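Local coordinates for protein alpha-glucosidase ([Eubacterium] rectale, PDB 6PNR) that probably hydrolyses alpha-glycosidic bonds of sulfoquinovosides as a family 31 glycoside hydrolase, here with an aza-sugar inhibitor bound, at residues Ala108-Cys114 with Phe192-His198; Gly248-Phe254 with Met297-Leu301. One frame throughout, in Å; residues are numbered along the deposited sequence.

Contact 1. Residues Ala108-Cys114 with Phe192-His198; sequences ADKEEKC and FRNDSFH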
loop_
_atom_site.group_PDB
_atom_site.type_symbol
_atom_site.label_atom_id
_atom_site.label_comp_id
_atom_site.label_asym_id
_atom_site.label_seq_id
_atom_site.Cartn_x
_atom_site.Cartn_y
_atom_site.Cartn_z
ATOM N N ALA A 108 22.703 -17.905 -0.800
ATOM C CA ALA A 108 22.998 -16.946 -1.854
ATOM C C ALA A 108 24.125 -16.033 -1.401
ATOM O O ALA A 108 24.507 -16.017 -0.231
ATOM C CB ALA A 108 21.754 -16.134 -2.217
ATOM N N ASP A 109 24.653 -15.257 -2.339
ATOM C CA ASP A 109 25.614 -14.220 -2.004
ATOM C C ASP A 109 25.201 -12.921 -2.684
ATOM O O ASP A 109 24.326 -12.899 -3.557
ATOM C CB ASP A 109 27.049 -14.630 -2.380
ATOM C CG ASP A 109 27.233 -14.879 -3.868
ATOM O OD1 ASP A 109 26.556 -14.234 -4.694
ATOM O OD2 ASP A 109 28.081 -15.726 -4.218
ATOM N N LYS A 110 25.865 -11.832 -2.286
ATOM C CA LYS A 110 25.403 -10.499 -2.655
ATOM C C LYS A 110 25.427 -10.274 -4.163
ATOM O O LYS A 110 24.563 -9.570 -4.693
ATOM C CB LYS A 110 26.247 -9.441 -1.936
ATOM C CG LYS A 110 25.765 -8.011 -2.145
ATOM C CD LYS A 110 26.658 -6.992 -1.433
ATOM C CE LYS A 110 26.112 -5.571 -1.590
ATOM N NZ LYS A 110 26.923 -4.553 -0.861
ATOM N N GLU A 111 26.381 -10.871 -4.877
ATOM C CA GLU A 111 26.533 -10.592 -6.299
ATOM C C GLU A 111 25.628 -11.443 -7.188
ATOM O O GLU A 111 25.569 -11.199 -8.395
ATOM C CB GLU A 111 27.992 -10.793 -6.724
ATOM C CG GLU A 111 29.005 -9.909 -5.991
ATOM C CD GLU A 111 29.339 -10.411 -4.585
ATOM O OE1 GLU A 111 28.992 -11.568 -4.250
ATOM O OE2 GLU A 111 29.949 -9.642 -3.810
ATOM N N GLU A 112 24.937 -12.428 -6.630
ATOM C CA GLU A 112 24.110 -13.329 -7.416
ATOM C C GLU A 112 22.886 -12.606 -7.985
ATOM O O GLU A 112 22.322 -11.702 -7.362
ATOM C CB GLU A 112 23.664 -14.497 -6.537
ATOM C CG GLU A 112 22.762 -15.516 -7.205
ATOM C CD GLU A 112 22.411 -16.655 -6.265
ATOM O OE1 GLU A 112 22.989 -16.696 -5.154
ATOM O OE2 GLU A 112 21.561 -17.495 -6.630
ATOM N N LYS A 113 22.469 -13.023 -9.180
ATOM C CA LYS A 113 21.258 -12.512 -9.804
ATOM C C LYS A 113 20.346 -13.678 -10.166
ATOM O O LYS A 113 20.788 -14.822 -10.285
ATOM C CB LYS A 113 21.600 -11.658 -11.033
ATOM C CG LYS A 113 22.315 -10.389 -10.615
ATOM C CD LYS A 113 23.013 -9.657 -11.718
ATOM C CE LYS A 113 23.681 -8.430 -11.096
ATOM N NZ LYS A 113 24.458 -7.638 -12.073
ATOM N N CYS A 114 19.057 -13.371 -10.331
ATOM C CA CYS A 114 18.015 -14.379 -10.484
ATOM C C CYS A 114 16.979 -13.907 -11.494
ATOM O O CYS A 114 16.626 -12.723 -11.530
ATOM C CB CYS A 114 17.325 -14.673 -9.150
ATOM S SG CYS A 114 18.408 -15.428 -7.907
ATOM N N PHE A 192 13.638 -12.276 -2.800
ATOM C CA PHE A 192 15.061 -12.140 -3.113
ATOM C C PHE A 192 15.660 -10.864 -2.516
ATOM O O PHE A 192 16.596 -10.283 -3.085
ATOM C CB PHE A 192 15.296 -12.157 -4.621
ATOM C CG PHE A 192 14.693 -13.343 -5.327
ATOM C CD1 PHE A 192 15.410 -14.528 -5.462
ATOM C CD2 PHE A 192 13.416 -13.267 -5.871
ATOM C CE1 PHE A 192 14.858 -15.633 -6.120
ATOM C CE2 PHE A 192 12.857 -14.359 -6.529
ATOM C CZ PHE A 192 13.585 -15.548 -6.657
ATOM N N ARG A 193 15.131 -10.419 -1.377
ATOM C CA ARG A 193 15.553 -9.161 -0.776
ATOM C C ARG A 193 16.795 -9.291 0.100
ATOM O O ARG A 193 17.441 -8.277 0.380
ATOM C CB ARG A 193 14.405 -8.563 0.044
ATOM C CG ARG A 193 13.249 -8.041 -0.812
ATOM C CD ARG A 193 12.060 -7.610 0.046
ATOM N NE ARG A 193 11.380 -8.760 0.629
ATOM C CZ ARG A 193 10.214 -8.700 1.259
ATOM N NH1 ARG A 193 9.590 -7.533 1.402
ATOM N NH2 ARG A 193 9.671 -9.810 1.746
ATOM N N ASN A 194 17.163 -10.499 0.517
ATOM C CA ASN A 194 18.260 -10.696 1.461
ATOM C C ASN A 194 19.540 -11.133 0.747
ATOM O O ASN A 194 19.500 -11.961 -0.166
ATOM C CB ASN A 194 17.859 -11.722 2.518
ATOM C CG ASN A 194 16.642 -11.287 3.312
ATOM O OD1 ASN A 194 15.507 -11.650 2.997
ATOM N ND2 ASN A 194 16.871 -10.502 4.340
ATOM N N ASP A 195 20.678 -10.558 1.164
ATOM C CA ASP A 195 21.955 -10.822 0.496
ATOM C C ASP A 195 22.376 -12.285 0.600
ATOM O O ASP A 195 22.997 -12.824 -0.325
ATOM C CB ASP A 195 23.074 -9.961 1.093
ATOM C CG ASP A 195 23.040 -8.520 0.631
ATOM O OD1 ASP A 195 22.489 -8.225 -0.451
ATOM O OD2 ASP A 195 23.591 -7.674 1.368
ATOM N N SER A 196 22.125 -12.929 1.731
ATOM C CA SER A 196 22.738 -14.234 1.956
ATOM C C SER A 196 21.797 -15.399 1.679
ATOM O O SER A 196 22.197 -16.555 1.865
ATOM C CB SER A 196 23.290 -14.333 3.388
ATOM O OG SER A 196 22.257 -14.278 4.359
ATOM N N PHE A 197 20.570 -15.134 1.235
ATOM C CA PHE A 197 19.634 -16.217 0.973
ATOM C C PHE A 197 18.449 -15.701 0.165
ATOM O O PHE A 197 18.044 -14.543 0.300
ATOM C CB PHE A 197 19.134 -16.876 2.272
ATOM C CG PHE A 197 18.412 -15.943 3.216
ATOM C CD1 PHE A 197 17.036 -15.758 3.121
ATOM C CD2 PHE A 197 19.102 -15.287 4.230
ATOM C CE1 PHE A 197 16.368 -14.905 3.994
ATOM C CE2 PHE A 197 18.441 -14.438 5.114
ATOM C CZ PHE A 197 17.069 -14.247 4.998
ATOM N N HIS A 198 17.924 -16.570 -0.688
ATOM C CA HIS A 198 16.572 -16.443 -1.213
ATOM C C HIS A 198 15.640 -17.192 -0.274
ATOM O O HIS A 198 16.033 -18.183 0.348
ATOM C CB HIS A 198 16.447 -17.027 -2.625
ATOM C CG HIS A 198 17.636 -16.783 -3.503
ATOM N ND1 HIS A 198 18.210 -15.542 -3.657
ATOM C CD2 HIS A 198 18.357 -17.628 -4.279
ATOM C CE1 HIS A 198 19.231 -15.630 -4.490
ATOM N NE2 HIS A 198 19.340 -16.886 -4.885
#
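The loop A108-C114 carries the chain from one sheet of the N-terminal beta domain to the other, from strand 101-107 to strand 114-118, and on its way it runs alongside the tight connection between strands 188-194 and 197-202. Backbone pairing comes first. A108 N donates to S196 O (3.0 Å), extending the antiparallel ladder of 101-107 with 197-202 past its end, and S196 CA approaches A108 O at 3.3 Å in a CA-H...O contact. Beyond this point carbonyls face one another: D109 O lies 3.5 Å from D195 O, two acceptors that cannot bond. R127 reconciles them, its guanidinium donating to both of these oxygens and to those of E112 and N194.

Among the side chains, H198 is the hub. Its NE2 donates to E112 OE2 (2.9 Å), an oxygen that also bonds S174 OG. The methyl of A108 covers one face of the imidazole, with CB 3.8 Å from the ring centroid in a CH-pi contact, while C114 SG approaches obliquely, 3.5 Å from H198 NE2. The same sulfur also meets the F192 ring, 4.0 Å from CD1. The type I turn D109-E112 reverses the loop so that E112 can extend back toward the histidine. At the exposed edge, K110 CG merely brushes D195 OD1 (3.7 Å).

As the donor to E112 OE2, H198 NE2 carries a hydrogen; the buried carboxylate thus holds the imidazole by its edge, with the A108 methyl over one face and the C114 sulfur oblique to the ring.

Contact 2. Residues Gly248-Phe254 with Met297-Leu301; sequences GGNERSF and MYPDL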
loop_
_atom_site.group_PDB
_atom_site.type_symbol
_atom_site.label_atom_id
_atom_site.label_comp_id
_atom_site.label_asym_id
_atom_site.label_seq_id
_atom_site.Cartn_x
_atom_site.Cartn_y
_atom_site.Cartn_z
ATOM N N GLY A 248 -16.266 -5.530 -36.432
ATOM C CA GLY A 248 -17.445 -4.809 -36.887
ATOM C C GLY A 248 -18.396 -5.591 -37.759
ATOM O O GLY A 248 -19.390 -5.012 -38.223
ATOM N N GLY A 249 -18.160 -6.871 -38.025
ATOM C CA GLY A 249 -19.026 -7.632 -38.912
ATOM C C GLY A 249 -18.453 -7.747 -40.314
ATOM O O GLY A 249 -17.435 -7.140 -40.664
ATOM N N ASN A 250 -19.164 -8.522 -41.145
ATOM C CA ASN A 250 -18.677 -8.859 -42.483
ATOM C C ASN A 250 -18.195 -7.637 -43.252
ATOM O O ASN A 250 -17.051 -7.588 -43.721
ATOM C CB ASN A 250 -19.768 -9.564 -43.293
ATOM C CG ASN A 250 -19.797 -11.053 -43.068
ATOM O OD1 ASN A 250 -18.854 -11.642 -42.538
ATOM N ND2 ASN A 250 -20.888 -11.682 -43.481
ATOM N N GLU A 251 -19.076 -6.651 -43.442
ATOM C CA GLU A 251 -18.726 -5.550 -44.333
ATOM C C GLU A 251 -17.520 -4.771 -43.810
ATOM O O GLU A 251 -16.607 -4.439 -44.574
ATOM C CB GLU A 251 -19.932 -4.626 -44.527
ATOM C CG GLU A 251 -19.601 -3.375 -45.342
ATOM C CD GLU A 251 -20.756 -2.378 -45.379
ATOM O OE1 GLU A 251 -21.704 -2.528 -44.578
ATOM O OE2 GLU A 251 -20.716 -1.449 -46.209
ATOM N N ARG A 252 -17.493 -4.458 -42.512
ATOM C CA ARG A 252 -16.389 -3.634 -42.009
ATOM C C ARG A 252 -15.079 -4.425 -41.953
ATOM O O ARG A 252 -14.027 -3.944 -42.401
ATOM C CB ARG A 252 -16.724 -3.058 -40.630
ATOM C CG ARG A 252 -15.676 -2.049 -40.118
ATOM C CD ARG A 252 -16.034 -1.465 -38.748
ATOM N NE ARG A 252 -15.099 -0.403 -38.337
ATOM C CZ ARG A 252 -13.905 -0.595 -37.769
ATOM N NH1 ARG A 252 -13.446 -1.823 -37.526
ATOM N NH2 ARG A 252 -13.151 0.448 -37.439
ATOM N N SER A 253 -15.120 -5.633 -41.383
ATOM C CA SER A 253 -13.893 -6.410 -41.201
ATOM C C SER A 253 -13.289 -6.814 -42.538
ATOM O O SER A 253 -12.108 -6.559 -42.799
ATOM C CB SER A 253 -14.173 -7.647 -40.341
ATOM O OG SER A 253 -14.396 -7.274 -38.996
ATOM N N PHE A 254 -14.076 -7.450 -43.407
ATOM C CA PHE A 254 -13.503 -7.815 -44.699
ATOM C C PHE A 254 -13.255 -6.589 -45.570
ATOM O O PHE A 254 -12.358 -6.617 -46.426
ATOM C CB PHE A 254 -14.384 -8.851 -45.396
ATOM C CG PHE A 254 -14.432 -10.181 -44.655
ATOM C CD1 PHE A 254 -13.294 -10.960 -44.535
ATOM C CD2 PHE A 254 -15.593 -10.621 -44.051
ATOM C CE1 PHE A 254 -13.320 -12.166 -43.845
ATOM C CE2 PHE A 254 -15.626 -11.821 -43.355
ATOM C CZ PHE A 254 -14.483 -12.595 -43.253
ATOM N N MET A 297 -23.964 -10.550 -37.244
ATOM C CA MET A 297 -22.799 -9.727 -37.562
ATOM C C MET A 297 -21.956 -10.337 -38.680
ATOM O O MET A 297 -21.457 -9.614 -39.547
ATOM C CB MET A 297 -21.956 -9.513 -36.314
ATOM C CG MET A 297 -22.596 -8.570 -35.319
ATOM S SD MET A 297 -21.578 -8.325 -33.851
ATOM C CE MET A 297 -20.205 -7.373 -34.537
ATOM N N TYR A 298 -21.769 -11.658 -38.674
ATOM C CA TYR A 298 -20.960 -12.343 -39.682
ATOM C C TYR A 298 -21.773 -13.448 -40.353
ATOM O O TYR A 298 -21.424 -14.631 -40.253
ATOM C CB TYR A 298 -19.685 -12.918 -39.052
ATOM C CG TYR A 298 -18.683 -11.881 -38.586
ATOM C CD1 TYR A 298 -17.733 -11.358 -39.466
ATOM C CD2 TYR A 298 -18.684 -11.427 -37.272
ATOM C CE1 TYR A 298 -16.820 -10.406 -39.042
ATOM C CE2 TYR A 298 -17.761 -10.483 -36.836
ATOM C CZ TYR A 298 -16.838 -9.974 -37.724
ATOM O OH TYR A 298 -15.927 -9.024 -37.308
ATOM N N PRO A 299 -22.848 -13.104 -41.077
ATOM C CA PRO A 299 -23.632 -14.147 -41.757
ATOM C C PRO A 299 -22.791 -14.957 -42.736
ATOM O O PRO A 299 -21.960 -14.420 -43.471
ATOM C CB PRO A 299 -24.729 -13.358 -42.485
ATOM C CG PRO A 299 -24.157 -11.994 -42.664
ATOM C CD PRO A 299 -23.353 -11.755 -41.399
ATOM N N ASP A 300 -23.019 -16.269 -42.726
ATOM C CA ASP A 300 -22.318 -17.196 -43.609
ATOM C C ASP A 300 -20.801 -17.060 -43.473
ATOM O O ASP A 300 -20.056 -17.134 -44.449
ATOM C CB ASP A 300 -22.765 -17.001 -45.058
ATOM C CG ASP A 300 -24.224 -17.402 -45.282
ATOM O OD1 ASP A 300 -24.836 -18.030 -44.380
ATOM O OD2 ASP A 300 -24.759 -17.080 -46.362
ATOM N N LEU A 301 -20.334 -16.861 -42.245
ATOM C CA LEU A 301 -18.891 -16.786 -42.016
ATOM C C LEU A 301 -18.130 -17.979 -42.591
ATOM O O LEU A 301 -17.086 -17.755 -43.229
ATOM C CB LEU A 301 -18.617 -16.628 -40.511
ATOM C CG LEU A 301 -17.146 -16.509 -40.096
ATOM C CD1 LEU A 301 -16.468 -15.367 -40.821
ATOM C CD2 LEU A 301 -17.019 -16.340 -38.595
#
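Two helix starts of the (beta/alpha)8 barrel meet here: G248-F254 opens helix 250-262, which follows barrel strand 242-245, and M297-L301 is the loop leading into helix 301-310, which precedes strand 314-319. G248 and G249 both have positive phi (121° and 99°), at which a CB would jam against the preceding carbonyl. The first glycine touches the M297 methyl, its C being 4.1 Å from M297 CE. The second, at the N-cap, sets its CA over the face of the Y298 ring, 3.6 Å from the centroid, in a CH-pi contact; the same CA is 3.2 Å from M297 O, so a side chain here would also strike that carbonyl. G249 N donates to Y298 OH (3.2 Å).

N250 begins the helix and makes two bonds. Its backbone N donates to M297 O (3.0 Å), giving a first-turn amide the acceptor that the helix itself cannot supply, and its ND2 donates to P299 O (2.9 Å), inside the type II turn Y298-L301. N250 OD1, by contrast, is buried against the tyrosine ring edge, 3.3 Å from Y298 CD1, with no polar partner in the model.

One turn further on, S253 OG donates to Y298 OH (2.9 Å). The phenol thus accepts from S253 and G249 and bonds D274 as well, close to the C-terminal end of strand 267-271. F254 closes the segment with apolar contacts, shared with K304 and I308 of helix 301-310: its CE2 is 4.4 Å from Y298 CD1, and L301 CD1 sits at the edge of its ring, 4.2 Å from F254 CZ.

Both contacts are peripheral and partly buried, on opposite sides of the chain's centre with about 55 Å between their own centres, and they share no element. Contact 1 joins the loop between two sheets to a strand connection in the N-terminal beta domain; contact 2 joins the starts of two barrel helices. The chemistry follows: at the end of the sheet, backbone pairing gives way to a histidine-carboxylate bond and a sulfur-aromatic cluster, whereas in the barrel a tyrosine hydroxyl and an asparagine tie a helix N-terminus to a turn. Contact 1 also borders the second subunit, whose Y50 packs on F197. Contact 2 lies nearer the active site, the M297 side chain being about 12 Å from the inhibitor.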